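Local coordinates for CghA (PDB 6KBC), which is a fungal protein of the Diels-Alderase family, built from two calycin-type beta domains with a ligand pocket, at residues 166-170 and 184-188; 188-192 and 222-226; 251-257 and 271-277; 283-289 and 299-304. All blocks are in the same frame, centred on the assembly; numbering follows the deposited sequence.

Contact 1: 166-170 and 184-188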
loop_
_atom_site.group_PDB
_atom_site.type_symbol
_atom_site.label_atom_id
_atom_site.label_comp_id
_atom_site.label_asym_id
_atom_site.label_seq_id
_atom_site.Cartn_x
_atom_site.Cartn_y
_atom_site.Cartn_z
ATOM N N PRO A 166 17.276 -0.086 0.112
ATOM C CA PRO A 166 17.169 0.010 1.574
ATOM C C PRO A 166 15.765 0.430 1.978
ATOM O O PRO A 166 15.180 1.340 1.387
ATOM C CB PRO A 166 18.204 1.083 1.937
ATOM C CG PRO A 166 18.386 1.880 0.690
ATOM C CD PRO A 166 18.208 0.907 -0.448
ATOM N N THR A 167 15.219 -0.233 3.000
ATOM C CA THR A 167 13.815 -0.004 3.324
ATOM C C THR A 167 13.404 -0.366 4.749
ATOM O O THR A 167 12.399 0.148 5.254
ATOM C CB THR A 167 12.939 -0.796 2.347
ATOM O OG1 THR A 167 11.564 -0.433 2.533
ATOM C CG2 THR A 167 13.099 -2.309 2.575
ATOM N N LEU A 168 14.140 -1.275 5.402
ATOM C CA LEU A 168 13.541 -1.865 6.598
ATOM C C LEU A 168 13.639 -0.888 7.772
ATOM O O LEU A 168 14.633 -0.168 7.900
ATOM C CB LEU A 168 14.228 -3.197 6.938
ATOM C CG LEU A 168 13.974 -4.316 5.911
ATOM C CD1 LEU A 168 14.844 -5.566 6.172
ATOM C CD2 LEU A 168 12.500 -4.716 5.885
ATOM N N PRO A 169 12.610 -0.817 8.618
ATOM C CA PRO A 169 12.663 0.106 9.753
ATOM C C PRO A 169 13.638 -0.392 10.803
ATOM O O PRO A 169 13.709 -1.588 11.106
ATOM C CB PRO A 169 11.227 0.110 10.280
ATOM C CG PRO A 169 10.708 -1.236 9.914
ATOM C CD PRO A 169 11.351 -1.579 8.589
ATOM N N GLN A 170 14.388 0.546 11.362
ATOM C CA GLN A 170 15.445 0.241 12.309
ATOM C C GLN A 170 14.990 0.433 13.749
ATOM O O GLN A 170 15.782 0.224 14.675
ATOM C CB GLN A 170 16.655 1.124 12.019
ATOM C CG GLN A 170 17.275 0.982 10.610
ATOM C CD GLN A 170 17.586 -0.455 10.200
ATOM O OE1 GLN A 170 16.773 -1.134 9.562
ATOM N NE2 GLN A 170 18.764 -0.935 10.589
ATOM N N PHE A 184 4.906 0.012 6.527
ATOM C CA PHE A 184 6.197 0.251 5.919
ATOM C C PHE A 184 6.365 -0.785 4.813
ATOM O O PHE A 184 5.446 -1.555 4.518
ATOM C CB PHE A 184 7.305 0.212 6.980
ATOM C CG PHE A 184 7.377 -1.094 7.709
ATOM C CD1 PHE A 184 6.613 -1.308 8.857
ATOM C CD2 PHE A 184 8.169 -2.124 7.228
ATOM C CE1 PHE A 184 6.649 -2.528 9.516
ATOM C CE2 PHE A 184 8.220 -3.341 7.886
ATOM C CZ PHE A 184 7.465 -3.544 9.029
ATOM N N ARG A 185 7.541 -0.820 4.208
ATOM C CA ARG A 185 7.720 -1.558 2.962
ATOM C C ARG A 185 8.818 -2.600 3.106
ATOM O O ARG A 185 10.011 -2.278 2.968
ATOM C CB ARG A 185 8.019 -0.583 1.826
ATOM C CG ARG A 185 6.789 0.280 1.513
ATOM C CD ARG A 185 7.130 1.527 0.721
ATOM N NE ARG A 185 7.909 2.469 1.506
ATOM C CZ ARG A 185 7.384 3.373 2.329
ATOM N NH1 ARG A 185 6.067 3.466 2.459
ATOM N NH2 ARG A 185 8.182 4.177 3.012
ATOM N N PRO A 186 8.468 -3.854 3.379
ATOM C CA PRO A 186 9.497 -4.908 3.405
ATOM C C PRO A 186 10.264 -5.014 2.103
ATOM O O PRO A 186 11.471 -5.301 2.120
ATOM C CB PRO A 186 8.680 -6.170 3.697
ATOM C CG PRO A 186 7.534 -5.666 4.513
ATOM C CD PRO A 186 7.160 -4.357 3.837
ATOM N N ILE A 187 9.606 -4.794 0.967
ATOM C CA ILE A 187 10.297 -4.656 -0.307
ATOM C C ILE A 187 9.842 -3.357 -0.951
ATOM O O ILE A 187 8.695 -3.250 -1.410
ATOM C CB ILE A 187 10.059 -5.840 -1.248
ATOM C CG1 ILE A 187 10.489 -7.143 -0.571
ATOM C CG2 ILE A 187 10.830 -5.610 -2.523
ATOM C CD1 ILE A 187 9.977 -8.380 -1.275
ATOM N N ALA A 188 10.748 -2.384 -0.996
ATOM C CA ALA A 188 10.424 -1.050 -1.482
ATOM C C ALA A 188 10.187 -1.055 -2.983
ATOM O O ALA A 188 9.285 -0.365 -3.473
ATOM C CB ALA A 188 11.559 -0.091 -1.124
HETATM O O HOH W 1 9.668 0.730 4.638
HETATM O O HOH W 2 10.762 2.285 1.885
#
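Thr167 brings its hydroxyl up to the backbone of Arg185, where the loop 166-170 lies against the strand end and corner formed by 184-188. With OG1 anti to the backbone N (chi1 -172°), the hydroxyl donates a hydrogen bond from Thr167 OG1 to Arg185 O, modelled at 2.5 Å, a very short length to be taken with reserve. A threonine suits this place because its hydroxyl can donate to Arg185 O and accept from water, while its CG2 lies over the carbonyls of Arg185 and Pro186. The methyl of Ala188 lies at its CB 3.7 Å from Thr167 OG1. Two waters complete the join. One accepts from Arg185 N and donates to Thr167 O, tying backbone to backbone; the other accepts from Arg185 NE, in the guanidinium plane, and donates to Thr167 OG1. The far end of the same guanidinium turns to the other domain, where NH1 bonds Asn272 O.

Leu168 follows, reaching back with one branch so that its CD2 rests 3.9 Å from Pro186 CA. Next comes Pro169, whose ring crosses the Phe184 side chain at about a right angle. Pro169 CG sits 3.7 Å above the plane of the Phe184 ring, over its centre, a CH-pi contact for which the C-H bonds on the flank of a proline ring are well suited. Both residues also meet Ala175 of the short helix 172-175.

The chemistry is thus divided between an apolar proline-phenylalanine end and a polar threonine end, where two bonds would hold the rotation of the hydroxyl.

Contact 2: 188-192 and 222-226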
loop_
_atom_site.group_PDB
_atom_site.type_symbol
_atom_site.label_atom_id
_atom_site.label_comp_id
_atom_site.label_asym_id
_atom_site.label_seq_id
_atom_site.Cartn_x
_atom_site.Cartn_y
_atom_site.Cartn_z
ATOM N N ALA A 188 10.748 -2.384 -0.996
ATOM C CA ALA A 188 10.424 -1.050 -1.482
ATOM C C ALA A 188 10.187 -1.055 -2.983
ATOM O O ALA A 188 9.285 -0.365 -3.473
ATOM C CB ALA A 188 11.559 -0.091 -1.124
ATOM N N MET A 189 10.988 -1.824 -3.728
ATOM C CA MET A 189 10.960 -1.768 -5.184
ATOM C C MET A 189 11.384 -3.124 -5.738
ATOM O O MET A 189 12.406 -3.678 -5.316
ATOM C CB MET A 189 11.901 -0.677 -5.700
ATOM C CG MET A 189 11.904 -0.497 -7.209
ATOM S SD MET A 189 10.264 -0.201 -7.899
ATOM C CE MET A 189 10.842 0.467 -9.473
ATOM N N ALA A 190 10.616 -3.644 -6.687
ATOM C CA ALA A 190 10.907 -4.947 -7.262
ATOM C C ALA A 190 10.577 -4.935 -8.745
ATOM O O ALA A 190 9.652 -4.241 -9.180
ATOM C CB ALA A 190 10.100 -6.045 -6.566
ATOM N N ASN A 191 11.349 -5.696 -9.527
ATOM C CA ASN A 191 10.849 -6.129 -10.826
ATOM C C ASN A 191 9.645 -7.011 -10.596
ATOM O O ASN A 191 9.697 -7.951 -9.801
ATOM C CB ASN A 191 11.897 -6.923 -11.619
ATOM C CG ASN A 191 13.046 -6.081 -12.062
ATOM O OD1 ASN A 191 14.203 -6.498 -11.969
ATOM N ND2 ASN A 191 12.753 -4.876 -12.542
ATOM N N ALA A 192 8.558 -6.715 -11.283
ATOM C CA ALA A 192 7.326 -7.447 -11.085
ATOM C C ALA A 192 6.993 -8.223 -12.349
ATOM O O ALA A 192 7.232 -7.751 -13.465
ATOM C CB ALA A 192 6.179 -6.501 -10.711
ATOM N N ALA A 222 8.041 -3.853 -15.556
ATOM C CA ALA A 222 6.943 -3.734 -14.608
ATOM C C ALA A 222 7.503 -3.784 -13.193
ATOM O O ALA A 222 8.479 -4.488 -12.916
ATOM C CB ALA A 222 5.916 -4.844 -14.818
ATOM N N PHE A 223 6.900 -3.012 -12.299
ATOM C CA PHE A 223 7.477 -2.824 -10.980
ATOM C C PHE A 223 6.381 -2.858 -9.928
ATOM O O PHE A 223 5.188 -2.688 -10.211
ATOM C CB PHE A 223 8.269 -1.504 -10.901
ATOM C CG PHE A 223 7.404 -0.266 -10.997
ATOM C CD1 PHE A 223 7.055 0.265 -12.238
ATOM C CD2 PHE A 223 6.941 0.363 -9.850
ATOM C CE1 PHE A 223 6.252 1.404 -12.328
ATOM C CE2 PHE A 223 6.135 1.511 -9.929
ATOM C CZ PHE A 223 5.785 2.031 -11.168
ATOM N N GLY A 224 6.809 -3.059 -8.695
ATOM C CA GLY A 224 5.867 -3.106 -7.600
ATOM C C GLY A 224 6.627 -3.280 -6.311
ATOM O O GLY A 224 7.860 -3.246 -6.285
ATOM N N GLY A 225 5.882 -3.466 -5.243
ATOM C CA GLY A 225 6.522 -3.638 -3.943
ATOM C C GLY A 225 5.663 -4.456 -3.026
ATOM O O GLY A 225 4.570 -4.833 -3.410
ATOM N N MET A 226 6.190 -4.698 -1.843
ATOM C CA MET A 226 5.470 -5.442 -0.804
ATOM C C MET A 226 5.384 -4.516 0.407
ATOM O O MET A 226 6.395 -4.008 0.812
ATOM C CB MET A 226 6.195 -6.735 -0.456
ATOM C CG MET A 226 5.342 -7.671 0.333
ATOM S SD MET A 226 5.494 -7.319 2.057
ATOM C CE MET A 226 3.991 -8.037 2.693
HETATM O O HOH W 3 8.620 -6.624 -15.608
#
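Met189 reaches Phe223 across an antiparallel beta pairing in the N-terminal, calycin-clan domain, and the two make a Met-aromatic contact. The short segments 189-192 and 223-226 are strongly twisted, their directions 127° apart. Met189 CG lies anti to the backbone N (chi1 -178°), and a bend at chi2 turns the thioether back toward the partner strand. Its SD stands 5.0 Å from the centroid of the Phe223 ring, approaching obliquely, while the terminal methyl packs closer, with Met189 CE 3.5 Å from Phe223 CB. A flexible, unbranched methionine can make this return. Phe223 CG takes the position between its own N and carbonyl carbon (chi1 68°), and the ring leads off toward Gln248 of the neighbouring domain, which Met189 also touches.

At Ala190, Ala192, Gly224 and Gly225 the side chains are small or absent, letting the backbones come close. Ala190 and Gly224 form a hydrogen-bonded pair, although the bond from Ala190 N to Gly224 O is weak. Ala192 CB packs 3.7 Å from Phe223 C, beside the bare backbone of Gly224. Past the pairing, a water accepts from Ala222 N and lies near Ala192 O. The straightest backbone bond runs from Ala192 N to Ala222 O, 2.8 Å long with 170° at the hydrogen.

Contact 3: 251-257 and 271-277. With WK1 ((2S)-3-[(2S,4E)-4-[[(1R,2S,4aR,6S,8R,8aS)-2-[(E)-but-2-en-2-yl]-6,8-dimethyl-1,2,4a,5,6,7,8,8a-octahydronaphthalen-1-yl]-oxidanyl-methylidene]-3,5-bis(oxidanylidene)pyrrolidin-2-yl]-2-methyl-2-oxidanyl-propanoic acid), chain B.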
loop_
_atom_site.group_PDB
_atom_site.type_symbol
_atom_site.label_atom_id
_atom_site.label_comp_id
_atom_site.label_asym_id
_atom_site.label_seq_id
_atom_site.Cartn_x
_atom_site.Cartn_y
_atom_site.Cartn_z
ATOM N N PRO A 251 14.795 8.135 -12.905
ATOM C CA PRO A 251 15.554 7.450 -11.849
ATOM C C PRO A 251 14.825 7.382 -10.516
ATOM O O PRO A 251 15.339 6.748 -9.587
ATOM C CB PRO A 251 16.811 8.314 -11.721
ATOM C CG PRO A 251 16.308 9.691 -12.026
ATOM C CD PRO A 251 15.250 9.522 -13.097
ATOM N N TYR A 252 13.658 8.006 -10.387
ATOM C CA TYR A 252 13.005 8.174 -9.092
ATOM C C TYR A 252 11.986 7.079 -8.854
ATOM O O TYR A 252 11.167 6.771 -9.734
ATOM C CB TYR A 252 12.323 9.540 -9.001
ATOM C CG TYR A 252 13.290 10.672 -9.041
ATOM C CD1 TYR A 252 14.174 10.889 -7.995
ATOM C CD2 TYR A 252 13.370 11.493 -10.151
ATOM C CE1 TYR A 252 15.079 11.935 -8.042
ATOM C CE2 TYR A 252 14.264 12.521 -10.212
ATOM C CZ TYR A 252 15.117 12.741 -9.155
ATOM O OH TYR A 252 16.008 13.787 -9.223
ATOM N N VAL A 253 12.012 6.520 -7.650
ATOM C CA VAL A 253 10.965 5.631 -7.174
ATOM C C VAL A 253 10.453 6.206 -5.863
ATOM O O VAL A 253 11.248 6.537 -4.977
ATOM C CB VAL A 253 11.478 4.196 -6.993
ATOM C CG1 VAL A 253 10.461 3.357 -6.242
ATOM C CG2 VAL A 253 11.774 3.580 -8.364
ATOM N N MET A 254 9.141 6.342 -5.749
ATOM C CA MET A 254 8.551 6.949 -4.562
ATOM C C MET A 254 7.402 6.100 -4.062
ATOM O O MET A 254 6.635 5.532 -4.852
ATOM C CB MET A 254 8.074 8.392 -4.811
ATOM C CG MET A 254 6.851 8.559 -5.684
ATOM S SD MET A 254 6.910 10.042 -6.739
ATOM C CE MET A 254 8.431 9.851 -7.690
ATOM N N ALA A 255 7.305 5.988 -2.739
ATOM C CA ALA A 255 6.255 5.202 -2.121
ATOM C C ALA A 255 5.815 5.933 -0.868
ATOM O O ALA A 255 6.644 6.487 -0.145
ATOM C CB ALA A 255 6.723 3.776 -1.802
ATOM N N VAL A 256 4.510 5.997 -0.655
ATOM C CA VAL A 256 3.948 6.879 0.362
ATOM C C VAL A 256 2.794 6.171 1.033
ATOM O O VAL A 256 1.971 5.535 0.371
ATOM C CB VAL A 256 3.448 8.223 -0.224
ATOM C CG1 VAL A 256 2.739 9.055 0.859
ATOM C CG2 VAL A 256 4.598 9.016 -0.815
ATOM N N MET A 257 2.717 6.305 2.350
ATOM C CA MET A 257 1.491 6.045 3.100
ATOM C C MET A 257 1.360 7.245 4.024
ATOM O O MET A 257 2.137 7.355 4.978
ATOM C CB MET A 257 1.565 4.730 3.879
ATOM C CG MET A 257 0.242 4.308 4.545
ATOM S SD MET A 257 -1.317 4.638 3.682
ATOM C CE MET A 257 -1.217 3.294 2.530
ATOM N N VAL A 271 3.137 10.165 8.168
ATOM C CA VAL A 271 3.522 9.546 6.905
ATOM C C VAL A 271 4.650 8.553 7.134
ATOM O O VAL A 271 5.524 8.748 7.981
ATOM C CB VAL A 271 3.927 10.612 5.851
ATOM C CG1 VAL A 271 5.264 11.246 6.197
ATOM C CG2 VAL A 271 3.981 10.010 4.464
ATOM N N ASN A 272 4.641 7.497 6.342
ATOM C CA ASN A 272 5.807 6.643 6.176
ATOM C C ASN A 272 6.050 6.579 4.675
ATOM O O ASN A 272 5.239 6.008 3.947
ATOM C CB ASN A 272 5.557 5.269 6.780
ATOM C CG ASN A 272 6.832 4.484 6.935
ATOM O OD1 ASN A 272 7.515 4.210 5.942
ATOM N ND2 ASN A 272 7.206 4.182 8.182
ATOM N N ALA A 273 7.116 7.225 4.212
ATOM C CA ALA A 273 7.318 7.415 2.785
ATOM C C ALA A 273 8.800 7.359 2.480
ATOM O O ALA A 273 9.650 7.536 3.359
ATOM C CB ALA A 273 6.749 8.754 2.289
ATOM N N ALA A 274 9.103 7.168 1.204
ATOM C CA ALA A 274 10.492 7.095 0.794
ATOM C C ALA A 274 10.603 7.540 -0.651
ATOM O O ALA A 274 9.741 7.217 -1.476
ATOM C CB ALA A 274 11.045 5.673 0.962
ATOM N N LEU A 275 11.664 8.280 -0.948
ATOM C CA LEU A 275 12.034 8.593 -2.317
ATOM C C LEU A 275 13.415 8.005 -2.578
ATOM O O LEU A 275 14.329 8.164 -1.764
ATOM C CB LEU A 275 12.041 10.088 -2.579
ATOM C CG LEU A 275 12.473 10.497 -3.983
ATOM C CD1 LEU A 275 11.425 10.082 -5.022
ATOM C CD2 LEU A 275 12.724 12.003 -4.018
ATOM N N TYR A 276 13.550 7.319 -3.699
ATOM C CA TYR A 276 14.818 6.752 -4.120
ATOM C C TYR A 276 15.196 7.393 -5.438
ATOM O O TYR A 276 14.329 7.775 -6.219
ATOM C CB TYR A 276 14.721 5.248 -4.284
ATOM C CG TYR A 276 14.281 4.522 -3.050
ATOM C CD1 TYR A 276 12.932 4.346 -2.773
ATOM C CD2 TYR A 276 15.220 3.964 -2.171
ATOM C CE1 TYR A 276 12.518 3.671 -1.642
ATOM C CE2 TYR A 276 14.815 3.286 -1.037
ATOM C CZ TYR A 276 13.466 3.144 -0.778
ATOM O OH TYR A 276 13.044 2.465 0.335
ATOM N N ARG A 277 16.497 7.536 -5.665
ATOM C CA ARG A 277 17.023 7.923 -6.964
ATOM C C ARG A 277 18.048 6.872 -7.359
ATOM O O ARG A 277 19.046 6.691 -6.657
ATOM C CB ARG A 277 17.653 9.313 -6.929
ATOM C CG ARG A 277 18.009 9.848 -8.316
ATOM C CD ARG A 277 18.758 11.176 -8.239
ATOM N NE ARG A 277 18.469 12.025 -9.397
ATOM C CZ ARG A 277 18.993 11.856 -10.613
ATOM N NH1 ARG A 277 19.851 10.867 -10.851
ATOM N NH2 ARG A 277 18.662 12.686 -11.594
HETATM O O WK1 B . -11.970 -2.956 -1.403
HETATM C C17 WK1 B . -10.919 -2.723 -1.942
HETATM O O1 WK1 B . -10.552 -3.316 -2.916
HETATM C C19 WK1 B . -10.034 -1.667 -1.416
HETATM O O2 WK1 B . -10.612 -0.953 -0.378
HETATM C C18 WK1 B . -9.775 -0.668 -2.501
HETATM C C20 WK1 B . -8.835 -2.427 -0.921
HETATM C C22 WK1 B . -7.684 -1.530 -0.713
HETATM N N WK1 B . -6.398 -2.127 -0.408
HETATM C C21 WK1 B . -5.832 -1.473 0.601
HETATM O O5 WK1 B . -4.646 -1.789 1.067
HETATM C C23 WK1 B . -7.801 -0.511 0.306
HETATM O O4 WK1 B . -8.822 0.306 0.463
HETATM C C24 WK1 B . -6.666 -0.395 1.155
HETATM C C16 WK1 B . -6.466 0.555 2.244
HETATM O O3 WK1 B . -7.397 1.397 2.473
HETATM C C9 WK1 B . -5.178 0.621 2.952
HETATM C C8 WK1 B . -4.380 1.546 1.989
HETATM C C12 WK1 B . -4.546 1.372 0.493
HETATM C C13 WK1 B . -3.724 0.650 -0.234
HETATM C C90 WK1 B . -3.919 0.493 -1.704
HETATM C C14 WK1 B . -5.678 2.035 -0.207
HETATM C C7 WK1 B . -4.658 2.995 2.249
HETATM C C6 WK1 B . -4.523 3.455 3.465
HETATM C C3 WK1 B . -4.383 2.445 4.559
HETATM C C4 WK1 B . -5.240 1.213 4.353
HETATM C C5 WK1 B . -4.774 0.178 5.358
HETATM C C11 WK1 B . -5.696 -1.000 5.348
HETATM C C2 WK1 B . -4.471 2.969 5.969
HETATM C C1 WK1 B . -3.775 1.946 6.809
HETATM C C10 WK1 B . -3.540 2.344 8.229
HETATM C C WK1 B . -4.605 0.699 6.772
#
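Pro251 lays its ring over the guanidinium of Arg277, with Pro251 CG 3.7 Å above that plane and over its centre. The proline thus covers one face of the guanidinium, which stands nearly perpendicular to the Tyr252 ring (88°). Arg277 NE donates to Tyr252 OH at 3.0 Å, close to the guanidinium plane. Glu380 ties the pair together, making a salt bridge with Arg277 NH2 and a hydrogen bond with Tyr252 OH.

Behind this polar end runs a regular antiparallel hairpin, in which six backbone bonds join Val253 with Tyr276, Ala255 with Ala274 and Met257 with Asn272. Between these pairs, on the other face, Leu275 reaches across so that its CD1 packs 3.8 Å from Met254 CB, and the small Ala273 lets Val256 CG2 lie 3.8 Å from Ala273 CB. At the far end Met257, bent at chi2 and chi3, presents its thioether to the bound WK1, with Met257 SD 3.4 Å from WK1 C6, and so helps to line the ligand pocket.

Strand 239-249 flanks the hairpin on the side of 252-261, and strand 280-285 on the side of 269-277. The face of Met254, Val256 and Leu275 packs on strand 324-330, whereas Val253, Ala255, Met257 and Tyr276 meet strand 181-200 of the N-terminal domain.

Contact 4: 283-289 and 299-304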
loop_
_atom_site.group_PDB
_atom_site.type_symbol
_atom_site.label_atom_id
_atom_site.label_comp_id
_atom_site.label_asym_id
_atom_site.label_seq_id
_atom_site.Cartn_x
_atom_site.Cartn_y
_atom_site.Cartn_z
ATOM N N SER A 283 15.254 10.461 0.319
ATOM C CA SER A 283 14.424 11.034 1.374
ATOM C C SER A 283 13.783 9.885 2.136
ATOM O O SER A 283 12.956 9.151 1.586
ATOM C CB SER A 283 13.362 11.982 0.803
ATOM O OG SER A 283 12.666 12.657 1.851
ATOM N N ASN A 284 14.171 9.721 3.398
ATOM C CA ASN A 284 13.519 8.774 4.300
ATOM C C ASN A 284 12.457 9.557 5.065
ATOM O O ASN A 284 12.686 10.051 6.176
ATOM C CB ASN A 284 14.548 8.129 5.221
ATOM C CG ASN A 284 13.935 7.127 6.171
ATOM O OD1 ASN A 284 12.812 6.689 5.985
ATOM N ND2 ASN A 284 14.685 6.755 7.202
ATOM N N ALA A 285 11.279 9.673 4.464
ATOM C CA ALA A 285 10.310 10.695 4.864
ATOM C C ALA A 285 9.354 10.110 5.893
ATOM O O ALA A 285 8.367 9.452 5.553
ATOM C CB ALA A 285 9.571 11.235 3.647
ATOM N N LEU A 286 9.645 10.361 7.164
ATOM C CA LEU A 286 8.765 9.973 8.254
ATOM C C LEU A 286 8.061 11.185 8.846
ATOM O O LEU A 286 7.427 11.079 9.901
ATOM C CB LEU A 286 9.569 9.248 9.327
ATOM C CG LEU A 286 10.265 7.996 8.791
ATOM C CD1 LEU A 286 11.218 7.457 9.843
ATOM C CD2 LEU A 286 9.224 6.940 8.366
ATOM N N ARG A 287 8.178 12.331 8.186
ATOM C CA ARG A 287 7.558 13.582 8.596
ATOM C C ARG A 287 6.709 14.095 7.435
ATOM O O ARG A 287 7.189 14.179 6.301
ATOM C CB ARG A 287 8.636 14.604 8.986
ATOM C CG ARG A 287 8.112 16.002 9.338
ATOM C CD ARG A 287 9.284 16.947 9.609
ATOM N NE ARG A 287 9.935 16.636 10.885
ATOM C CZ ARG A 287 10.950 17.324 11.385
ATOM N NH1 ARG A 287 11.439 18.359 10.717
ATOM N NH2 ARG A 287 11.470 16.978 12.555
ATOM N N SER A 288 5.451 14.426 7.714
ATOM C CA SER A 288 4.501 14.901 6.714
ATOM C C SER A 288 4.233 16.383 6.953
ATOM O O SER A 288 3.743 16.755 8.020
ATOM C CB SER A 288 3.202 14.098 6.800
ATOM O OG SER A 288 2.309 14.404 5.729
ATOM N N LEU A 289 4.511 17.227 5.936
ATOM C CA LEU A 289 4.456 18.669 6.125
ATOM C C LEU A 289 3.075 19.225 5.799
ATOM O O LEU A 289 2.351 18.657 4.971
ATOM C CB LEU A 289 5.465 19.352 5.226
ATOM C CG LEU A 289 6.889 18.912 5.548
ATOM C CD1 LEU A 289 7.832 19.418 4.482
ATOM C CD2 LEU A 289 7.266 19.446 6.941
ATOM N N THR A 299 14.865 20.209 8.822
ATOM C CA THR A 299 15.549 19.616 9.960
ATOM C C THR A 299 15.422 18.101 9.990
ATOM O O THR A 299 16.007 17.458 10.867
ATOM C CB THR A 299 15.010 20.202 11.270
ATOM O OG1 THR A 299 13.644 19.806 11.459
ATOM C CG2 THR A 299 15.094 21.726 11.214
ATOM N N ALA A 300 14.644 17.528 9.079
ATOM C CA ALA A 300 14.557 16.086 8.901
ATOM C C ALA A 300 14.044 15.844 7.496
ATOM O O ALA A 300 13.432 16.727 6.882
ATOM C CB ALA A 300 13.637 15.418 9.921
ATOM N N ASP A 301 14.312 14.643 6.989
ATOM C CA ASP A 301 13.697 14.232 5.739
ATOM C C ASP A 301 12.182 14.314 5.894
ATOM O O ASP A 301 11.625 14.002 6.953
ATOM C CB ASP A 301 14.102 12.806 5.375
ATOM C CG ASP A 301 15.563 12.674 4.905
ATOM O OD1 ASP A 301 16.347 13.662 4.874
ATOM O OD2 ASP A 301 15.919 11.531 4.558
ATOM N N ALA A 302 11.504 14.724 4.835
ATOM C CA ALA A 302 10.075 14.921 4.973
ATOM C C ALA A 302 9.441 14.823 3.601
ATOM O O ALA A 302 10.119 14.912 2.573
ATOM C CB ALA A 302 9.762 16.276 5.630
ATOM N N VAL A 303 8.134 14.604 3.598
ATOM C CA VAL A 303 7.364 14.695 2.374
ATOM C C VAL A 303 6.152 15.563 2.658
ATOM O O VAL A 303 5.605 15.540 3.764
ATOM C CB VAL A 303 6.960 13.312 1.829
ATOM C CG1 VAL A 303 6.007 12.609 2.760
ATOM C CG2 VAL A 303 6.356 13.463 0.422
ATOM N N ARG A 304 5.785 16.382 1.681
ATOM C CA ARG A 304 4.543 17.137 1.699
ATOM C C ARG A 304 3.627 16.561 0.634
ATOM O O ARG A 304 4.035 16.422 -0.526
ATOM C CB ARG A 304 4.829 18.615 1.442
ATOM C CG ARG A 304 3.594 19.514 1.459
ATOM C CD ARG A 304 4.046 20.928 1.287
ATOM N NE ARG A 304 4.738 21.160 0.014
ATOM C CZ ARG A 304 4.111 21.465 -1.121
ATOM N NH1 ARG A 304 2.787 21.566 -1.136
ATOM N NH2 ARG A 304 4.802 21.683 -2.234
HETATM O O HOH W 4 11.572 12.062 8.727
HETATM O O HOH W 5 11.576 18.780 7.545
#
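The backbones of 283-289 and 299-304 meet in two ways. Strand 283-285 crosses strand 302-304 at 73°, their axes 6.1 Å apart at the closest, and then the chain turns so that Ser288 pairs in parallel with Val303. Two bonds make that parallel pairing: Val303 N donates to Arg287 O at 2.9 Å, and Leu289 N to Val303 O at 3.0 Å. At the turn a water bridges the chains, accepting from Leu286 N and donating to Asp301 O.

Among the side chains, Asp301 carries the crossing. One oxygen, OD2, accepts from Asn284 N at 2.8 Å, met on its anti side, and OD1 takes the backbone N of Ala332; a carboxylate suits a place where two backbone amides need acceptors. Arg287 works at the exposed side. Extended at chi1 and chi2, then bent at chi3 (-72°), its chain passes over Ala302 CB and brings NH1 to Thr299 OG1, at 2.7 Å and in the guanidinium plane. The methyl of Ala300 lies over one guanidinium face, its CB 3.6 Å from Arg287 CZ, and a second water links NH1 to Ala300 O. Apolar side chains fill the interior: the small Ala285 packs its CB 3.8 Å from Val303 CB, and Leu289 CD1 lies 3.9 Å from Ala302 CB.

The contact joins strand 280-285, which runs beside 269-277, to strand 302-308, which runs beside 324-330, and Val303 reaches Val271 and Phe329 of those neighbours. Helix 172-175 of the N-terminal domain touches Asn284 and Leu286 through Glu174, while Leu286 O accepts from Arg173.

Overall arrangement
Contacts 1, 2 and 3 are buried, whereas contact 4 is partly open to solvent and depends more on charged side chains. Contacts 1 and 2 share Ala188 on strand 181-200: contact 1 takes in the strand end and the corner, contact 2 the strand that leaves it. Contact 3 belongs to the second domain yet touches both: Tyr276 OH bonds Pro166 O and Val253 meets Met189, so the three together form part of the domain interface. Contact 4 continues the sheet of contact 3 through strands 269-277 and 280-285. Regular backbone ladders dominate contact 3, while contact 1 joins a loop to a corner and contact 4 combines a strand crossing with a short parallel pairing. Contact 3 alone includes a residue lining the pocket.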